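Local structure of SusD/RagB family nutrient-binding outer membrane lipoprotein (Bacteroides vulgatus, 4F7A) at residues F64-K67 with F68-K71; V302-K305 with D306-N310; F158-D161 with L162-A165; R195-K198 with F199-L203; D276-I279 with S280-N284. The protein probably binds glycans, perhaps mucin O-glycans, at the outer membrane as a SusD-like lipoprotein that passes nutrients on for uptake. All coordinates share one frame; numbering follows the deposited sequence. Where two conformers were deposited one is given.

Contact 1: F64-K67 with F68-K71; sequences FASK and FSDK
Lys-67 and Phe-68 run side by side and point the same way, so the aliphatic chain of the lysine lies along the phenylalanine ring. Lys-67 CG is 3.9 Å from Phe-68 CD1, and Lys-67 CE is 3.8 Å from Phe-68 CE1. Lys-67 CG stands between the backbone N and the carbonyl carbon (chi1 67°) and the chain is extended beyond it, which keeps CG to CE beside the CD1-CE1 side of the ring. On the ring's CD2 side, Ala-65 CB approaches Phe-68 CD2 at 4.1 Å. The ring also meets Trp-81 edge-to-face. The backbone here is a short 3-10 turn that runs on into a type I beta turn from Phe-68 to Lys-71, in the loop between strand 61-62 and helix 79-82. Phe-68 N donates to Ala-65 O, and Ser-69 N to Ser-66 O. A smaller residue such as alanine at Phe-68 would probably leave the Lys-67 chain without its flat neighbour and open a gap beside Ala-65 and Trp-81. Lys-71 folds back at its last torsion (chi4 63°). Its NZ donates to Lys-67 O at 3.1 Å and forms a salt bridge with Asp-70 OD1 at 3.0 Å. A water donates to both Lys-67 O and Asp-70 OD2. Another water joins Ala-65 O, at 2.9 Å, to Ser-69 OG.

Contact 2: V302-K305 with D306-N310; sequences VYAK and DGDPN
Asp-308 turns its carboxylate back on Lys-305 across a type II beta turn that runs from Lys-305 to Asp-308. The turn lies at the surface, in the long loop between helix 279-282 and strand 329-332. Asp-308 N donates to Lys-305 O at 2.9 Å and closes the turn. Gly-307 takes a positive phi of 107°, where a side chain would be jammed against the carbonyl oxygen of Asp-306. From the backbone of Asp-308, CB points toward residues 302-305 and lies 3.2 Å from Lys-305 O. CG sits beside the backbone N, anti to the carbonyl carbon (chi1 -73°), and this carries the carboxylate toward Lys-305 N. Asp-308 CG is 3.4 Å from Lys-305 O. The two carboxylate oxygens then part company. Asp-308 OD1 meets little of the other segment and stays 6.0 Å from Lys-305 NZ, too far for a salt bridge. OD2 touches Ala-304 CB and the Lys-305 chain at CG. Nearby, Pro-309 O and Asn-310 OD1 bond to Ser-66, which fixes the loop against its neighbour. A side-chain bond ties the two ends of the turn as well as the backbone one: the N-H of Lys-305 meets Asp-308 OD2 at 2.9 Å, from above the carboxylate plane and 40° out of it.

Contact 3: F158-D161 with L162-A165; sequences FFDD and LDKA
The backbone is regular alpha helix, with Leu-162 N, Asp-163 N, Lys-164 N and Ala-165 N donating to Phe-158 O, Phe-159 O, Asp-160 O and Asp-161 O. On the outer side, in one of the two conformers of Asp-160, two carboxylates come close, Asp-160 OD1 lying 4.4 Å from Asp-163 OD2. A water then donates to both oxygens and would probably ease the repulsion. Asp-163 CG stands beside its backbone N (chi1 -70°), which lays the carboxylate over the previous turn, with Asp-163 CG 3.2 Å from Phe-159 O. Both segments are part of helix 151-174 of this TPR-like fold. Asp-163 OD1 forms salt bridges with Arg-204 and Lys-225, which tie the helix to helices 193-210 and 216-228. An asparagine in place of Asp-163 would probably leave Arg-204 and Lys-225 without the negative charge they share here. Asp-161 and Lys-164 cross at an angle, with Asp-161 OD1 and Lys-164 NZ 4.5 Å apart, beyond a salt bridge. A water between them accepts from Lys-164 NZ at 3.2 Å; its leg to Asp-161 OD1 is unusually short. The other oxygen of Asp-161 bonds to Tyr-137 OH. Phe-158, Phe-159 and Leu-162 are buried and reach helix 193-210.

Contact 4: R195-K198 with F199-L203; sequences RWIK and FANSL
Trp-196 and Phe-199 lie side by side on the buried face of helix 193-210, in the helical, TPR-like part of the fold. Their planes are 29° apart and slid past each other, so the rings barely overlap. The nearest atoms are Trp-196 CE3 and Phe-199 CD2, 3.9 Å apart. With CG anti to the backbone N (chi1 178°), the Phe-199 ring leaves the helix in the same direction as the indole and offers it its CD2-CE2 side. Helix 111-132 packs against both rings. Ile-197 CG2 lies 3.8 Å from Asn-201 ND2, whose stronger partner is Gly-232 O. The other side is looser and more polar. Arg-195 and Lys-198 are partly exposed, and the end of Lys-198 makes a salt bridge to Glu-239. The Lys-198 carbonyl takes two bonds from one residue. Ser-202 N at 3.0 Å and Ser-202 OG at 2.8 Å reach Lys-198 O from opposite faces of its carbonyl plane.

Contact 5: D276-I279 with S280-N284; sequences DPRI and SIYYN
Arg-278 CB sits over one face of the Tyr-282 ring, offset toward the rim, in a CH-pi contact 4.1 Å from the ring centroid. The two side chains run the same way, and Arg-278 CD comes 3.7 Å from Tyr-282 OH. Ile-281 CD1 packs against the backbone, 3.8 Å from Pro-277 O. The charged contacts belong to Arg-278 and Asp-276. The arginine grips the carboxylate side-on: NE donates to Asp-276 OD1 almost straight (176°), and NH2 forms a salt bridge to Asp-276 OD2 at 2.8 Å. The bend at chi3 (-71°) turns the guanidinium back to the acid. Asp-276 OD1 takes a second bond on its anti lone pair, from Arg-278 N. This is a capping bond that fastens the type I turn leading into helix 279-282. Backbone bonds follow, Tyr-282 N to Arg-278 O at 2.9 Å and Tyr-283 N to Ile-279 O. A water accepts from Ser-280 N at 3.0 Å and donates to Pro-277 O. The short helix is set among aromatic and polar partners. Tyr-282 stacks on Trp-432 and bonds to Ile-429 O, while Tyr-283 OH bonds to Trp-432. Arg-278 reaches Ser-367 of helix 356-371 and Gln-426 of helix 416-431, and Ile-279 packs on helix 265-273.

How the contacts relate
Along the chain the order is contacts 1, 3, 4, 5 and 2. Contacts 1 and 2 are far apart in sequence but touch in space, with centres about 6 Å apart, and join two surface loops. Contacts 3 and 4 form the other pair, with centres about 11 Å apart. They lie on consecutive helices 151-174 and 193-210, which meet where Leu-162 packs against Ala-200 and Leu-203. The two pairs lie on opposite sides of the chain's centre, contacts 1 and 3 being about 42 Å apart between centres. Contact 5 stands apart, about 26 Å from contact 1 between centres. Packed helices thus lie on one side of the protein and joined surface loops on the other.

Contact 1: F64-K67 with F68-K71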
loop_
_atom_site.group_PDB
_atom_site.type_symbol
_atom_site.label_atom_id
_atom_site.label_comp_id
_atom_site.label_asym_id
_atom_site.label_seq_id
_atom_site.Cartn_x
_atom_site.Cartn_y
_atom_site.Cartn_z
ATOM N N PHE A 64 -7.335 -19.126 5.259
ATOM C CA PHE A 64 -8.219 -20.039 5.998
ATOM C C PHE A 64 -7.435 -21.125 6.739
ATOM O O PHE A 64 -8.005 -21.844 7.576
ATOM C CB PHE A 64 -9.235 -20.718 5.058
ATOM C CG PHE A 64 -8.646 -21.837 4.238
ATOM C CD1 PHE A 64 -7.807 -21.575 3.176
ATOM C CD2 PHE A 64 -8.919 -23.164 4.550
ATOM C CE1 PHE A 64 -7.242 -22.618 2.430
ATOM C CE2 PHE A 64 -8.364 -24.210 3.803
ATOM C CZ PHE A 64 -7.520 -23.928 2.750
ATOM N N ALA A 65 -6.151 -21.262 6.426
ATOM C CA ALA A 65 -5.409 -22.438 6.864
ATOM C C ALA A 65 -5.039 -22.298 8.319
ATOM O O ALA A 65 -4.197 -21.451 8.676
ATOM C CB ALA A 65 -4.147 -22.677 5.993
ATOM N N SER A 66 -5.641 -23.144 9.160
ATOM C CA SER A 66 -5.321 -23.135 10.612
ATOM C C SER A 66 -3.846 -23.418 10.918
ATOM O O SER A 66 -3.315 -22.970 11.948
ATOM C CB SER A 66 -6.231 -24.088 11.391
ATOM O OG SER A 66 -7.507 -23.484 11.545
ATOM N N LYS A 67 -3.156 -24.109 10.011
ATOM C CA LYS A 67 -1.698 -24.294 10.162
ATOM C C LYS A 67 -0.917 -22.962 10.266
ATOM O O LYS A 67 0.151 -22.922 10.865
ATOM C CB LYS A 67 -1.129 -25.206 9.067
ATOM C CG LYS A 67 -1.162 -24.683 7.672
ATOM C CD LYS A 67 -0.319 -25.549 6.708
ATOM C CE LYS A 67 -0.532 -25.055 5.278
ATOM N NZ LYS A 67 0.250 -25.788 4.238
ATOM N N PHE A 68 -1.482 -21.878 9.716
ATOM C CA PHE A 68 -0.888 -20.542 9.818
ATOM C C PHE A 68 -1.350 -19.723 11.019
ATOM O O PHE A 68 -0.805 -18.637 11.258
ATOM C CB PHE A 68 -1.192 -19.729 8.546
ATOM C CG PHE A 68 -0.583 -20.311 7.274
ATOM C CD1 PHE A 68 0.510 -21.188 7.308
ATOM C CD2 PHE A 68 -1.091 -19.950 6.034
ATOM C CE1 PHE A 68 1.063 -21.689 6.125
ATOM C CE2 PHE A 68 -0.533 -20.444 4.855
ATOM C CZ PHE A 68 0.541 -21.303 4.895
ATOM N N SER A 69 -2.323 -20.232 11.774
ATOM C CA SER A 69 -3.029 -19.413 12.763
ATOM C C SER A 69 -2.299 -19.330 14.102
ATOM O O SER A 69 -2.836 -18.788 15.079
ATOM C CB SER A 69 -4.458 -19.920 12.955
ATOM O OG SER A 69 -5.241 -19.642 11.819
ATOM N N ASP A 70 -1.096 -19.894 14.156
ATOM C CA ASP A 70 -0.226 -19.749 15.322
ATOM C C ASP A 70 0.982 -18.861 14.971
ATOM O O ASP A 70 1.943 -18.749 15.733
ATOM C CB ASP A 70 0.219 -21.115 15.880
ATOM C CG ASP A 70 0.959 -21.982 14.864
ATOM O OD1 ASP A 70 1.114 -21.596 13.690
ATOM O OD2 ASP A 70 1.385 -23.073 15.260
ATOM N N LYS A 71 0.889 -18.193 13.836
ATOM C CA LYS A 71 1.968 -17.324 13.371
ATOM C C LYS A 71 1.546 -15.844 13.302
ATOM O O LYS A 71 1.163 -15.269 14.338
ATOM C CB LYS A 71 2.530 -17.883 12.055
ATOM C CG LYS A 71 3.076 -19.330 12.206
ATOM C CD LYS A 71 3.524 -19.935 10.873
ATOM C CE LYS A 71 4.106 -21.322 11.071
ATOM N NZ LYS A 71 3.120 -22.285 11.604
HETATM O O HOH W 1 -4.585 -18.635 9.085
HETATM O O HOH W 2 0.758 -24.693 13.071
#

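Contact 2: V302-K305 with D306-N310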
loop_
_atom_site.group_PDB
_atom_site.type_symbol
_atom_site.label_atom_id
_atom_site.label_comp_id
_atom_site.label_asym_id
_atom_site.label_seq_id
_atom_site.Cartn_x
_atom_site.Cartn_y
_atom_site.Cartn_z
ATOM N N VAL A 302 -7.202 -15.333 15.828
ATOM C CA VAL A 302 -7.856 -16.484 16.434
ATOM C C VAL A 302 -6.868 -17.668 16.357
ATOM O O VAL A 302 -6.550 -18.158 15.275
ATOM C CB VAL A 302 -9.185 -16.824 15.743
ATOM C CG1 VAL A 302 -9.820 -18.078 16.366
ATOM C CG2 VAL A 302 -10.157 -15.643 15.862
ATOM N N TYR A 303 -6.374 -18.080 17.511
ATOM C CA TYR A 303 -5.308 -19.058 17.587
ATOM C C TYR A 303 -5.824 -20.414 17.147
ATOM O O TYR A 303 -6.894 -20.838 17.558
ATOM C CB TYR A 303 -4.760 -19.155 19.019
ATOM C CG TYR A 303 -3.697 -20.214 19.147
ATOM C CD1 TYR A 303 -2.368 -19.939 18.810
ATOM C CD2 TYR A 303 -4.022 -21.509 19.538
ATOM C CE1 TYR A 303 -1.389 -20.907 18.908
ATOM C CE2 TYR A 303 -3.046 -22.501 19.614
ATOM C CZ TYR A 303 -1.736 -22.191 19.299
ATOM O OH TYR A 303 -0.773 -23.164 19.377
ATOM N N ALA A 304 -5.046 -21.072 16.292
ATOM C CA ALA A 304 -5.234 -22.480 15.939
ATOM C C ALA A 304 -3.888 -22.938 15.397
ATOM O O ALA A 304 -2.991 -22.120 15.190
ATOM C CB ALA A 304 -6.333 -22.646 14.882
ATOM N N LYS A 305 -3.742 -24.228 15.149
ATOM C CA LYS A 305 -2.480 -24.740 14.659
ATOM C C LYS A 305 -2.747 -25.921 13.730
ATOM O O LYS A 305 -3.875 -26.382 13.596
ATOM C CB LYS A 305 -1.594 -25.159 15.834
ATOM C CG LYS A 305 -2.236 -26.191 16.737
ATOM C CD LYS A 305 -1.283 -26.673 17.815
ATOM C CE LYS A 305 -1.987 -27.630 18.760
ATOM N NZ LYS A 305 -1.065 -28.693 19.199
ATOM N N ASP A 306 -1.686 -26.401 13.106
ATOM C CA ASP A 306 -1.778 -27.471 12.140
ATOM C C ASP A 306 -2.402 -28.695 12.778
ATOM O O ASP A 306 -1.987 -29.125 13.851
ATOM C CB ASP A 306 -0.386 -27.814 11.619
ATOM C CG ASP A 306 -0.414 -28.503 10.267
ATOM O OD1 ASP A 306 -1.502 -28.689 9.694
ATOM O OD2 ASP A 306 0.679 -28.834 9.780
ATOM N N GLY A 307 -3.407 -29.237 12.106
ATOM C CA GLY A 307 -4.189 -30.349 12.621
ATOM C C GLY A 307 -5.575 -29.918 13.052
ATOM O O GLY A 307 -6.464 -30.730 13.107
ATOM N N ASP A 308 -5.755 -28.644 13.372
ATOM C CA ASP A 308 -7.064 -28.122 13.747
ATOM C C ASP A 308 -7.948 -27.961 12.503
ATOM O O ASP A 308 -7.442 -27.743 11.397
ATOM C CB ASP A 308 -6.913 -26.755 14.433
ATOM C CG ASP A 308 -6.342 -26.854 15.856
ATOM O OD1 ASP A 308 -6.417 -27.934 16.484
ATOM O OD2 ASP A 308 -5.820 -25.832 16.354
ATOM N N PRO A 309 -9.277 -28.046 12.674
ATOM C CA PRO A 309 -10.139 -27.687 11.533
ATOM C C PRO A 309 -9.850 -26.268 11.025
ATOM O O PRO A 309 -9.365 -25.418 11.784
ATOM C CB PRO A 309 -11.553 -27.754 12.125
ATOM C CG PRO A 309 -11.410 -28.625 13.369
ATOM C CD PRO A 309 -10.059 -28.272 13.905
ATOM N N ASN A 310 -10.130 -26.034 9.749
ATOM C CA ASN A 310 -9.976 -24.728 9.150
ATOM C C ASN A 310 -11.299 -23.989 9.334
ATOM O O ASN A 310 -12.167 -23.973 8.449
ATOM C CB ASN A 310 -9.597 -24.876 7.687
ATOM C CG ASN A 310 -8.277 -25.609 7.508
ATOM O OD1 ASN A 310 -7.275 -25.279 8.148
ATOM N ND2 ASN A 310 -8.281 -26.624 6.669
#

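Contact 3: F158-D161 with L162-A165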
loop_
_atom_site.group_PDB
_atom_site.type_symbol
_atom_site.label_atom_id
_atom_site.label_comp_id
_atom_site.label_asym_id
_atom_site.label_seq_id
_atom_site.Cartn_x
_atom_site.Cartn_y
_atom_site.Cartn_z
ATOM N N PHE A 158 13.705 10.338 -1.208
ATOM C CA PHE A 158 12.574 10.131 -2.125
ATOM C C PHE A 158 12.114 11.453 -2.727
ATOM O O PHE A 158 11.899 11.548 -3.941
ATOM C CB PHE A 158 11.363 9.501 -1.451
ATOM C CG PHE A 158 11.590 8.160 -0.866
ATOM C CD1 PHE A 158 12.540 7.290 -1.356
ATOM C CD2 PHE A 158 10.767 7.726 0.165
ATOM C CE1 PHE A 158 12.704 6.046 -0.789
ATOM C CE2 PHE A 158 10.927 6.500 0.708
ATOM C CZ PHE A 158 11.906 5.652 0.227
ATOM N N PHE A 159 11.947 12.477 -1.890
ATOM C CA PHE A 159 11.495 13.771 -2.394
ATOM C C PHE A 159 12.507 14.367 -3.349
ATOM O O PHE A 159 12.117 14.965 -4.358
ATOM C CB PHE A 159 11.196 14.756 -1.265
ATOM C CG PHE A 159 9.979 14.399 -0.426
ATOM C CD1 PHE A 159 8.717 14.268 -1.000
ATOM C CD2 PHE A 159 10.102 14.242 0.954
ATOM C CE1 PHE A 159 7.606 13.936 -0.215
ATOM C CE2 PHE A 159 9.017 13.944 1.745
ATOM C CZ PHE A 159 7.750 13.769 1.163
ATOM N N ASP A 160 13.803 14.215 -3.039
ATOM C CA ASP A 160 14.898 14.640 -3.939
ATOM C C ASP A 160 14.838 13.899 -5.291
ATOM O O ASP A 160 14.998 14.490 -6.358
ATOM C CB ASP A 160 16.266 14.372 -3.296
ATOM C CG ASP A 160 16.615 15.360 -2.175
ATOM O OD1 ASP A 160 16.030 16.459 -2.109
ATOM O OD2 ASP A 160 17.501 15.023 -1.366
ATOM N N ASP A 161 14.631 12.583 -5.240
ATOM C CA ASP A 161 14.537 11.797 -6.479
ATOM C C ASP A 161 13.316 12.176 -7.312
ATOM O O ASP A 161 13.378 12.232 -8.537
ATOM C CB ASP A 161 14.522 10.293 -6.196
ATOM C CG ASP A 161 15.907 9.725 -5.914
ATOM O OD1 ASP A 161 16.912 10.364 -6.288
ATOM O OD2 ASP A 161 15.976 8.627 -5.325
ATOM N N LEU A 162 12.193 12.444 -6.658
ATOM C CA LEU A 162 11.034 12.907 -7.382
ATOM C C LEU A 162 11.280 14.277 -8.001
ATOM O O LEU A 162 10.811 14.541 -9.107
ATOM C CB LEU A 162 9.776 12.893 -6.498
ATOM C CG LEU A 162 9.290 11.506 -6.102
ATOM C CD1 LEU A 162 8.041 11.633 -5.165
ATOM C CD2 LEU A 162 8.982 10.603 -7.296
ATOM N N ASP A 163 12.034 15.141 -7.330
ATOM C CA ASP A 163 12.396 16.439 -7.931
ATOM C C ASP A 163 13.230 16.223 -9.194
ATOM O O ASP A 163 13.004 16.862 -10.230
ATOM C CB ASP A 163 13.214 17.310 -6.970
ATOM C CG ASP A 163 12.397 17.828 -5.786
ATOM O OD1 ASP A 163 11.157 17.857 -5.860
ATOM O OD2 ASP A 163 13.019 18.227 -4.786
ATOM N N LYS A 164 14.227 15.347 -9.091
ATOM C CA LYS A 164 15.096 15.073 -10.238
ATOM C C LYS A 164 14.270 14.482 -11.384
ATOM O O LYS A 164 14.446 14.851 -12.556
ATOM C CB LYS A 164 16.210 14.109 -9.844
ATOM C CG LYS A 164 17.306 14.736 -9.007
ATOM C CD LYS A 164 18.225 13.667 -8.447
ATOM C CE LYS A 164 19.418 14.302 -7.775
ATOM N NZ LYS A 164 20.249 13.228 -7.192
ATOM N N ALA A 165 13.348 13.588 -11.031
ATOM C CA ALA A 165 12.495 12.952 -12.029
ATOM C C ALA A 165 11.630 13.945 -12.786
ATOM O O ALA A 165 11.593 13.894 -14.016
ATOM C CB ALA A 165 11.595 11.876 -11.384
HETATM O O HOH W 3 13.358 17.722 -2.123
HETATM O O HOH W 4 15.785 18.568 -4.761
HETATM O O HOH W 5 18.458 11.740 -4.936
#

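Contact 4: R195-K198 with F199-L203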
loop_
_atom_site.group_PDB
_atom_site.type_symbol
_atom_site.label_atom_id
_atom_site.label_comp_id
_atom_site.label_asym_id
_atom_site.label_seq_id
_atom_site.Cartn_x
_atom_site.Cartn_y
_atom_site.Cartn_z
ATOM N N ARG A 195 2.236 11.938 -18.243
ATOM C CA ARG A 195 1.604 11.026 -17.298
ATOM C C ARG A 195 2.554 10.493 -16.235
ATOM O O ARG A 195 2.155 10.273 -15.098
ATOM C CB ARG A 195 0.901 9.884 -18.035
ATOM C CG ARG A 195 -0.346 10.325 -18.815
ATOM C CD ARG A 195 -1.615 10.253 -17.989
ATOM N NE ARG A 195 -2.030 8.869 -17.773
ATOM C CZ ARG A 195 -2.736 8.140 -18.633
ATOM N NH1 ARG A 195 -3.167 8.649 -19.780
ATOM N NH2 ARG A 195 -3.028 6.891 -18.334
ATOM N N TRP A 196 3.819 10.313 -16.589
ATOM C CA TRP A 196 4.844 9.990 -15.596
ATOM C C TRP A 196 5.016 11.104 -14.570
ATOM O O TRP A 196 5.147 10.838 -13.386
ATOM C CB TRP A 196 6.189 9.675 -16.282
ATOM C CG TRP A 196 6.266 8.279 -16.814
ATOM C CD1 TRP A 196 6.039 7.884 -18.102
ATOM C CD2 TRP A 196 6.581 7.087 -16.079
ATOM N NE1 TRP A 196 6.197 6.520 -18.215
ATOM C CE2 TRP A 196 6.535 6.009 -16.987
ATOM C CE3 TRP A 196 6.893 6.825 -14.739
ATOM C CZ2 TRP A 196 6.813 4.701 -16.605
ATOM C CZ3 TRP A 196 7.152 5.515 -14.352
ATOM C CH2 TRP A 196 7.095 4.465 -15.289
ATOM N N ILE A 197 4.993 12.351 -15.020
ATOM C CA ILE A 197 5.101 13.475 -14.094
ATOM C C ILE A 197 3.883 13.543 -13.171
ATOM O O ILE A 197 4.011 13.760 -11.953
ATOM C CB ILE A 197 5.291 14.828 -14.823
ATOM C CG1 ILE A 197 6.574 14.810 -15.673
ATOM C CG2 ILE A 197 5.325 15.988 -13.772
ATOM C CD1 ILE A 197 6.820 16.113 -16.529
ATOM N N LYS A 198 2.694 13.298 -13.728
ATOM C CA LYS A 198 1.463 13.213 -12.910
ATOM C C LYS A 198 1.516 12.102 -11.854
ATOM O O LYS A 198 1.097 12.297 -10.703
ATOM C CB LYS A 198 0.262 13.066 -13.839
ATOM C CG LYS A 198 -1.078 13.207 -13.181
ATOM C CD LYS A 198 -2.223 12.978 -14.169
ATOM C CE LYS A 198 -2.205 13.932 -15.330
ATOM N NZ LYS A 198 -3.561 13.966 -16.009
ATOM N N PHE A 199 2.056 10.953 -12.238
ATOM C CA PHE A 199 2.387 9.862 -11.315
ATOM C C PHE A 199 3.325 10.390 -10.200
ATOM O O PHE A 199 3.008 10.272 -9.009
ATOM C CB PHE A 199 3.005 8.706 -12.150
ATOM C CG PHE A 199 3.459 7.478 -11.365
ATOM C CD1 PHE A 199 3.242 7.317 -10.009
ATOM C CD2 PHE A 199 4.096 6.461 -12.047
ATOM C CE1 PHE A 199 3.680 6.177 -9.356
ATOM C CE2 PHE A 199 4.530 5.304 -11.404
ATOM C CZ PHE A 199 4.335 5.165 -10.058
ATOM N N ALA A 200 4.440 11.004 -10.572
ATOM C CA ALA A 200 5.379 11.570 -9.586
ATOM C C ALA A 200 4.709 12.580 -8.646
ATOM O O ALA A 200 4.960 12.582 -7.447
ATOM C CB ALA A 200 6.570 12.249 -10.299
ATOM N N ASN A 201 3.868 13.444 -9.193
ATOM C CA ASN A 201 3.184 14.455 -8.379
ATOM C C ASN A 201 2.251 13.808 -7.363
ATOM O O ASN A 201 2.198 14.214 -6.206
ATOM C CB ASN A 201 2.394 15.455 -9.238
ATOM C CG ASN A 201 3.264 16.304 -10.145
ATOM O OD1 ASN A 201 4.433 16.550 -9.852
ATOM N ND2 ASN A 201 2.667 16.813 -11.238
ATOM N N SER A 202 1.513 12.791 -7.798
ATOM C CA SER A 202 0.566 12.088 -6.935
ATOM C C SER A 202 1.293 11.307 -5.860
ATOM O O SER A 202 0.891 11.305 -4.712
ATOM C CB SER A 202 -0.318 11.159 -7.761
ATOM O OG SER A 202 -0.951 11.902 -8.796
ATOM N N LEU A 203 2.365 10.619 -6.252
ATOM C CA LEU A 203 3.204 9.895 -5.292
ATOM C C LEU A 203 3.812 10.872 -4.265
ATOM O O LEU A 203 3.822 10.599 -3.046
ATOM C CB LEU A 203 4.267 9.084 -6.053
ATOM C CG LEU A 203 5.249 8.262 -5.218
ATOM C CD1 LEU A 203 4.562 7.284 -4.236
ATOM C CD2 LEU A 203 6.229 7.531 -6.169
#

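Contact 5: D276-I279 with S280-N284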
loop_
_atom_site.group_PDB
_atom_site.type_symbol
_atom_site.label_atom_id
_atom_site.label_comp_id
_atom_site.label_asym_id
_atom_site.label_seq_id
_atom_site.Cartn_x
_atom_site.Cartn_y
_atom_site.Cartn_z
ATOM N N ASP A 276 -22.458 -0.872 1.372
ATOM C CA ASP A 276 -21.579 -0.324 0.352
ATOM C C ASP A 276 -21.736 -1.140 -0.927
ATOM O O ASP A 276 -21.566 -2.358 -0.909
ATOM C CB ASP A 276 -20.143 -0.351 0.865
ATOM C CG ASP A 276 -19.215 0.504 0.076
ATOM O OD1 ASP A 276 -19.150 0.339 -1.174
ATOM O OD2 ASP A 276 -18.513 1.331 0.716
ATOM N N PRO A 277 -22.026 -0.465 -2.055
ATOM C CA PRO A 277 -22.204 -1.223 -3.299
ATOM C C PRO A 277 -20.930 -1.855 -3.828
ATOM O O PRO A 277 -20.998 -2.655 -4.773
ATOM C CB PRO A 277 -22.715 -0.185 -4.292
ATOM C CG PRO A 277 -22.282 1.091 -3.775
ATOM C CD PRO A 277 -22.170 0.980 -2.263
ATOM N N ARG A 278 -19.770 -1.513 -3.256
ATOM C CA ARG A 278 -18.547 -2.194 -3.653
ATOM C C ARG A 278 -18.423 -3.598 -3.013
ATOM O O ARG A 278 -17.561 -4.392 -3.424
ATOM C CB ARG A 278 -17.325 -1.346 -3.312
ATOM C CG ARG A 278 -17.199 -0.073 -4.136
ATOM C CD ARG A 278 -16.259 0.944 -3.499
ATOM N NE ARG A 278 -16.794 1.563 -2.283
ATOM C CZ ARG A 278 -16.272 2.660 -1.713
ATOM N NH1 ARG A 278 -15.212 3.269 -2.240
ATOM N NH2 ARG A 278 -16.809 3.157 -0.611
ATOM N N ILE A 279 -19.254 -3.899 -2.012
ATOM C CA ILE A 279 -19.104 -5.143 -1.256
ATOM C C ILE A 279 -19.106 -6.394 -2.178
ATOM O O ILE A 279 -18.265 -7.278 -2.027
ATOM C CB ILE A 279 -20.146 -5.244 -0.102
ATOM C CG1 ILE A 279 -19.728 -6.329 0.904
ATOM C CG2 ILE A 279 -21.554 -5.481 -0.624
ATOM C CD1 ILE A 279 -20.526 -6.326 2.238
ATOM N N SER A 280 -20.024 -6.452 -3.139
ATOM C CA SER A 280 -20.173 -7.652 -3.987
ATOM C C SER A 280 -19.190 -7.620 -5.158
ATOM O O SER A 280 -18.996 -8.613 -5.843
ATOM C CB SER A 280 -21.601 -7.797 -4.533
ATOM O OG SER A 280 -21.933 -6.796 -5.479
ATOM N N ILE A 281 -18.579 -6.458 -5.377
ATOM C CA ILE A 281 -17.508 -6.307 -6.370
ATOM C C ILE A 281 -16.183 -6.826 -5.817
ATOM O O ILE A 281 -15.448 -7.570 -6.484
ATOM C CB ILE A 281 -17.354 -4.845 -6.819
ATOM C CG1 ILE A 281 -18.658 -4.336 -7.448
ATOM C CG2 ILE A 281 -16.178 -4.715 -7.841
ATOM C CD1 ILE A 281 -18.659 -2.763 -7.714
ATOM N N TYR A 282 -15.918 -6.483 -4.567
ATOM C CA TYR A 282 -14.717 -6.941 -3.889
ATOM C C TYR A 282 -14.758 -8.424 -3.466
ATOM O O TYR A 282 -13.757 -9.124 -3.600
ATOM C CB TYR A 282 -14.481 -6.104 -2.643
ATOM C CG TYR A 282 -14.045 -4.644 -2.823
ATOM C CD1 TYR A 282 -14.181 -3.965 -4.031
ATOM C CD2 TYR A 282 -13.588 -3.917 -1.725
ATOM C CE1 TYR A 282 -13.791 -2.637 -4.166
ATOM C CE2 TYR A 282 -13.230 -2.587 -1.846
ATOM C CZ TYR A 282 -13.306 -1.952 -3.075
ATOM O OH TYR A 282 -12.938 -0.633 -3.203
ATOM N N TYR A 283 -15.882 -8.854 -2.907
ATOM C CA TYR A 283 -16.009 -10.174 -2.297
ATOM C C TYR A 283 -17.298 -10.871 -2.732
ATOM O O TYR A 283 -18.173 -10.277 -3.373
ATOM C CB TYR A 283 -15.973 -10.068 -0.771
ATOM C CG TYR A 283 -14.681 -9.458 -0.233
ATOM C CD1 TYR A 283 -13.551 -10.237 -0.026
ATOM C CD2 TYR A 283 -14.605 -8.110 0.066
ATOM C CE1 TYR A 283 -12.357 -9.663 0.444
ATOM C CE2 TYR A 283 -13.429 -7.539 0.573
ATOM C CZ TYR A 283 -12.321 -8.313 0.759
ATOM O OH TYR A 283 -11.168 -7.733 1.263
ATOM N N ASN A 284 -17.396 -12.142 -2.368
ATOM C CA ASN A 284 -18.588 -12.958 -2.597
ATOM C C ASN A 284 -19.237 -13.264 -1.247
ATOM O O ASN A 284 -18.543 -13.300 -0.224
ATOM C CB ASN A 284 -18.213 -14.288 -3.252
ATOM C CG ASN A 284 -17.744 -14.143 -4.707
ATOM O OD1 ASN A 284 -17.986 -13.126 -5.351
ATOM N ND2 ASN A 284 -17.058 -15.175 -5.217
HETATM O O HOH W 6 -22.417 -4.878 -4.104
#